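Local structure of type III CBASS phage resistance system CD-NTase-associated protein Cap8 (6P8P) at residues Val4-Asp16 with Asp82-Glu94. The protein is a bacterial HORMA-domain protein of a type III CBASS phage resistance system and probably takes part in regulating its cGAS-like CD-NTase in immunity against bacteriophages. The protein carries 2 engineered substitutions. Sequence-based numbering, arbitrary orientation.
Sequences VVSRTFRSSPHRD and DGDDANEEVLGFE
Val-5 turns its CG2 methyl to Leu-91 CD2, 3.8 Å away, and to the edge of the Phe-93 ring. Arg-7 is held mainly by backbone carbonyls. Its chain bends at chi2 (-69°), which carries the guanidinium out to the 89-91 backbone, leaning toward Ser-6. NE donates to Glu-89 O at 2.7 Å, nearly straight at 170°. NH2 reaches Val-90 O at 3.2 Å, from above that carbonyl plane. Both oxygens lie in the guanidinium plane. NH1 turns back to Ser-6 O, so all three nitrogens are engaged and the group is fixed in rotation. Leu-91 CD2 sits over the centre of one guanidinium face. Thr-8 pairs with Asn-87 in a single antiparallel bridge of the hydrogen-bonded kind, with Thr-8 N to Asn-87 O at 2.9 Å and Asn-87 N to Thr-8 O at 2.8 Å. Strand 4-10 is an outermost strand of the HORMA domain's mixed sheet, and its other side bonds to strand 69-75. Beyond the bridge, Asn-87 OD1 accepts from Glu-89 N in an Asx turn. Phe-9 faces helix 17-29, and Glu-88 CG makes a CH-pi contact over its ring. The Glu-88 carboxylate stacks at 15° to that ring. Arg-10 N donates to Glu-88 OE2 at 2.9 Å. The Arg-10 side chain runs past Ala-86 CB and over Gly-83 CA, and its NE bonds to Ala-80 O. Arg-15 approaches Glu-88 end-on in a salt bridge, NH1 to OE2 and NH2 to OE1, each 2.9 Å. Its NH1 also donates to Arg-10 O, on a lone pair in the carbonyl plane.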
loop_
_atom_site.group_PDB
_atom_site.type_symbol
_atom_site.label_atom_id
_atom_site.label_comp_id
_atom_site.label_asym_id
_atom_site.label_seq_id
_atom_site.Cartn_x
_atom_site.Cartn_y
_atom_site.Cartn_z
ATOM N N VAL A 4 -11.824 26.540 5.048
ATOM C CA VAL A 4 -11.126 25.301 5.393
ATOM C C VAL A 4 -11.858 24.693 6.581
ATOM O O VAL A 4 -12.173 25.396 7.541
ATOM C CB VAL A 4 -9.638 25.526 5.732
ATOM C CG1 VAL A 4 -8.961 24.182 6.024
ATOM C CG2 VAL A 4 -8.944 26.254 4.606
ATOM N N VAL A 5 -12.144 23.393 6.514
ATOM C CA VAL A 5 -12.773 22.675 7.613
ATOM C C VAL A 5 -11.896 21.470 7.907
ATOM O O VAL A 5 -11.121 21.023 7.064
ATOM C CB VAL A 5 -14.207 22.231 7.300
ATOM C CG1 VAL A 5 -15.013 23.420 6.823
ATOM C CG2 VAL A 5 -14.210 21.148 6.270
ATOM N N SER A 6 -12.016 20.951 9.117
ATOM C CA SER A 6 -11.189 19.805 9.489
ATOM C C SER A 6 -12.052 18.697 10.069
ATOM O O SER A 6 -13.153 18.928 10.593
ATOM C CB SER A 6 -10.086 20.197 10.468
ATOM O OG SER A 6 -10.513 20.096 11.795
ATOM N N ARG A 7 -11.545 17.477 9.943
ATOM C CA ARG A 7 -12.188 16.301 10.501
ATOM C C ARG A 7 -11.083 15.451 11.113
ATOM O O ARG A 7 -9.906 15.603 10.778
ATOM C CB ARG A 7 -12.974 15.557 9.435
ATOM C CG ARG A 7 -14.222 16.286 8.901
ATOM C CD ARG A 7 -15.304 16.383 9.950
ATOM N NE ARG A 7 -16.575 16.909 9.450
ATOM C CZ ARG A 7 -16.875 18.199 9.369
ATOM N NH1 ARG A 7 -15.987 19.118 9.715
ATOM N NH2 ARG A 7 -18.068 18.568 8.915
ATOM N N THR A 8 -11.470 14.605 12.063
ATOM C CA THR A 8 -10.531 13.769 12.793
ATOM C C THR A 8 -11.182 12.408 12.967
ATOM O O THR A 8 -12.198 12.280 13.653
ATOM C CB THR A 8 -10.144 14.376 14.142
ATOM O OG1 THR A 8 -9.487 15.631 13.925
ATOM C CG2 THR A 8 -9.222 13.448 14.874
ATOM N N PHE A 9 -10.589 11.400 12.350
ATOM C CA PHE A 9 -11.129 10.050 12.386
ATOM C C PHE A 9 -10.374 9.164 13.360
ATOM O O PHE A 9 -9.144 9.203 13.426
ATOM C CB PHE A 9 -11.069 9.417 10.996
ATOM C CG PHE A 9 -12.215 9.786 10.137
ATOM C CD1 PHE A 9 -12.294 11.060 9.569
ATOM C CD2 PHE A 9 -13.258 8.917 9.947
ATOM C CE1 PHE A 9 -13.376 11.408 8.794
ATOM C CE2 PHE A 9 -14.356 9.268 9.178
ATOM C CZ PHE A 9 -14.410 10.505 8.601
ATOM N N ARG A 10 -11.123 8.328 14.073
ATOM C CA ARG A 10 -10.547 7.315 14.961
ATOM C C ARG A 10 -9.980 6.158 14.135
ATOM O O ARG A 10 -10.719 5.455 13.435
ATOM C CB ARG A 10 -11.610 6.813 15.932
ATOM C CG ARG A 10 -12.306 7.967 16.689
ATOM C CD ARG A 10 -13.584 7.488 17.382
ATOM N NE ARG A 10 -13.297 6.576 18.477
ATOM C CZ ARG A 10 -14.229 5.933 19.171
ATOM N NH1 ARG A 10 -15.499 6.088 18.851
ATOM N NH2 ARG A 10 -13.890 5.121 20.163
ATOM N N SER A 11 -8.674 5.948 14.237
ATOM C CA SER A 11 -8.028 4.890 13.463
ATOM C C SER A 11 -7.584 3.784 14.415
ATOM O O SER A 11 -8.303 3.475 15.367
ATOM C CB SER A 11 -6.876 5.468 12.645
ATOM O OG SER A 11 -6.356 4.498 11.757
ATOM N N SER A 12 -6.429 3.192 14.165
ATOM C CA SER A 12 -6.028 2.001 14.899
ATOM C C SER A 12 -5.790 2.347 16.366
ATOM O O SER A 12 -5.133 3.348 16.657
ATOM C CB SER A 12 -4.741 1.420 14.296
ATOM O OG SER A 12 -4.418 0.222 14.959
ATOM N N PRO A 13 -6.270 1.523 17.314
ATOM C CA PRO A 13 -6.910 0.214 17.158
ATOM C C PRO A 13 -8.423 0.192 17.143
ATOM O O PRO A 13 -8.997 -0.875 17.308
ATOM C CB PRO A 13 -6.410 -0.541 18.410
ATOM C CG PRO A 13 -6.418 0.547 19.468
ATOM C CD PRO A 13 -5.936 1.791 18.731
ATOM N N HIS A 14 -9.069 1.336 16.962
ATOM C CA HIS A 14 -10.514 1.365 16.876
ATOM C C HIS A 14 -11.009 0.905 15.514
ATOM O O HIS A 14 -12.027 0.199 15.432
ATOM C CB HIS A 14 -11.011 2.778 17.161
ATOM C CG HIS A 14 -12.496 2.915 17.140
ATOM N ND1 HIS A 14 -13.304 2.402 18.132
ATOM C CD2 HIS A 14 -13.316 3.551 16.271
ATOM C CE1 HIS A 14 -14.563 2.711 17.862
ATOM N NE2 HIS A 14 -14.594 3.414 16.744
ATOM N N ARG A 15 -10.325 1.337 14.458
ATOM C CA ARG A 15 -10.501 0.854 13.095
ATOM C C ARG A 15 -9.142 0.414 12.588
ATOM O O ARG A 15 -8.147 1.051 12.915
ATOM C CB ARG A 15 -11.011 1.955 12.168
ATOM C CG ARG A 15 -12.408 2.389 12.328
ATOM C CD ARG A 15 -12.628 3.546 11.366
ATOM N NE ARG A 15 -13.969 4.088 11.351
ATOM C CZ ARG A 15 -14.308 5.243 11.923
ATOM N NH1 ARG A 15 -13.425 5.938 12.626
ATOM N NH2 ARG A 15 -15.549 5.686 11.824
ATOM N N ASP A 16 -9.088 -0.634 11.767
ATOM C CA ASP A 16 -7.821 -0.910 11.099
ATOM C C ASP A 16 -7.590 0.127 9.988
ATOM O O ASP A 16 -8.444 0.978 9.690
ATOM C CB ASP A 16 -7.759 -2.358 10.618
ATOM C CG ASP A 16 -8.575 -2.653 9.371
ATOM O OD1 ASP A 16 -8.734 -1.834 8.462
ATOM O OD2 ASP A 16 -9.043 -3.820 9.287
ATOM N N ASP A 82 -10.432 6.279 23.085
ATOM C CA ASP A 82 -11.258 7.275 23.765
ATOM C C ASP A 82 -12.251 7.917 22.800
ATOM O O ASP A 82 -13.466 7.897 23.027
ATOM C CB ASP A 82 -10.352 8.334 24.403
ATOM C CG ASP A 82 -10.889 8.848 25.721
ATOM O OD1 ASP A 82 -12.110 8.716 25.963
ATOM O OD2 ASP A 82 -10.089 9.390 26.514
ATOM N N GLY A 83 -11.745 8.497 21.717
ATOM C CA GLY A 83 -12.570 9.178 20.745
ATOM C C GLY A 83 -12.949 10.601 21.094
ATOM O O GLY A 83 -13.718 11.218 20.343
ATOM N N ASP A 84 -12.403 11.157 22.183
ATOM C CA ASP A 84 -12.822 12.483 22.630
ATOM C C ASP A 84 -12.504 13.555 21.596
ATOM O O ASP A 84 -13.274 14.506 21.428
ATOM C CB ASP A 84 -12.157 12.824 23.967
ATOM C CG ASP A 84 -12.578 11.889 25.084
ATOM O OD1 ASP A 84 -11.963 11.937 26.171
ATOM O OD2 ASP A 84 -13.525 11.101 24.869
ATOM N N ASP A 85 -11.367 13.435 20.907
ATOM C CA ASP A 85 -10.973 14.435 19.923
ATOM C C ASP A 85 -11.527 14.141 18.536
ATOM O O ASP A 85 -11.251 14.896 17.599
ATOM C CB ASP A 85 -9.442 14.551 19.851
ATOM C CG ASP A 85 -8.825 14.988 21.171
ATOM O OD1 ASP A 85 -9.512 15.685 21.951
ATOM O OD2 ASP A 85 -7.655 14.631 21.431
ATOM N N ALA A 86 -12.318 13.088 18.388
ATOM C CA ALA A 86 -12.820 12.726 17.071
ATOM C C ALA A 86 -13.858 13.719 16.556
ATOM O O ALA A 86 -14.626 14.325 17.309
ATOM C CB ALA A 86 -13.439 11.331 17.105
ATOM N N ASN A 87 -13.879 13.877 15.244
ATOM C CA ASN A 87 -14.906 14.676 14.578
ATOM C C ASN A 87 -15.114 14.028 13.213
ATOM O O ASN A 87 -14.335 14.277 12.291
ATOM C CB ASN A 87 -14.519 16.140 14.436
ATOM C CG ASN A 87 -15.557 16.944 13.679
ATOM O OD1 ASN A 87 -16.639 16.444 13.367
ATOM N ND2 ASN A 87 -15.226 18.188 13.357
ATOM N N GLU A 88 -16.152 13.206 13.104
ATOM C CA GLU A 88 -16.474 12.485 11.883
ATOM C C GLU A 88 -17.782 12.964 11.276
ATOM O O GLU A 88 -18.412 12.226 10.519
ATOM C CB GLU A 88 -16.497 10.985 12.201
ATOM C CG GLU A 88 -15.144 10.521 12.793
ATOM C CD GLU A 88 -15.071 9.033 13.124
ATOM O OE1 GLU A 88 -16.090 8.319 12.967
ATOM O OE2 GLU A 88 -13.983 8.590 13.565
ATOM N N GLU A 89 -18.182 14.204 11.569
ATOM C CA GLU A 89 -19.438 14.728 11.060
ATOM C C GLU A 89 -19.434 14.734 9.537
ATOM O O GLU A 89 -18.405 14.956 8.893
ATOM C CB GLU A 89 -19.669 16.163 11.568
ATOM C CG GLU A 89 -20.093 16.264 13.010
ATOM C CD GLU A 89 -20.091 17.702 13.527
ATOM O OE1 GLU A 89 -19.759 17.897 14.717
ATOM O OE2 GLU A 89 -20.411 18.629 12.738
ATOM N N VAL A 90 -20.618 14.548 8.961
ATOM C CA VAL A 90 -20.781 14.719 7.524
ATOM C C VAL A 90 -20.420 16.139 7.119
ATOM O O VAL A 90 -20.660 17.104 7.848
ATOM C CB VAL A 90 -22.220 14.373 7.106
ATOM C CG1 VAL A 90 -22.437 14.620 5.630
ATOM C CG2 VAL A 90 -22.538 12.926 7.460
ATOM N N LEU A 91 -19.843 16.267 5.938
ATOM C CA LEU A 91 -19.430 17.559 5.419
ATOM C C LEU A 91 -20.615 18.241 4.747
ATOM O O LEU A 91 -21.384 17.598 4.022
ATOM C CB LEU A 91 -18.283 17.376 4.410
ATOM C CG LEU A 91 -16.961 16.953 5.051
ATOM C CD1 LEU A 91 -15.993 16.477 3.966
ATOM C CD2 LEU A 91 -16.310 18.054 5.845
ATOM N N GLY A 92 -20.740 19.552 4.978
ATOM C CA GLY A 92 -21.858 20.310 4.446
ATOM C C GLY A 92 -21.618 20.907 3.070
ATOM O O GLY A 92 -22.037 22.040 2.807
ATOM N N PHE A 93 -20.956 20.149 2.188
ATOM C CA PHE A 93 -20.640 20.546 0.822
ATOM C C PHE A 93 -20.144 19.300 0.095
ATOM O O PHE A 93 -19.860 18.273 0.719
ATOM C CB PHE A 93 -19.580 21.648 0.781
ATOM C CG PHE A 93 -18.307 21.298 1.504
ATOM C CD1 PHE A 93 -18.173 21.521 2.855
ATOM C CD2 PHE A 93 -17.234 20.731 0.812
ATOM C CE1 PHE A 93 -17.009 21.182 3.531
ATOM C CE2 PHE A 93 -16.069 20.397 1.481
ATOM C CZ PHE A 93 -15.951 20.621 2.838
ATOM N N GLU A 94 -20.048 19.397 -1.243
ATOM C CA GLU A 94 -19.516 18.308 -2.067
ATOM C C GLU A 94 -17.987 18.368 -2.043
ATOM O O GLU A 94 -17.393 19.236 -2.693
ATOM C CB GLU A 94 -20.040 18.402 -3.503
ATOM C CG GLU A 94 -19.479 17.318 -4.438
ATOM C CD GLU A 94 -19.998 17.412 -5.871
ATOM O OE1 GLU A 94 -20.948 18.183 -6.118
ATOM O OE2 GLU A 94 -19.472 16.695 -6.751
#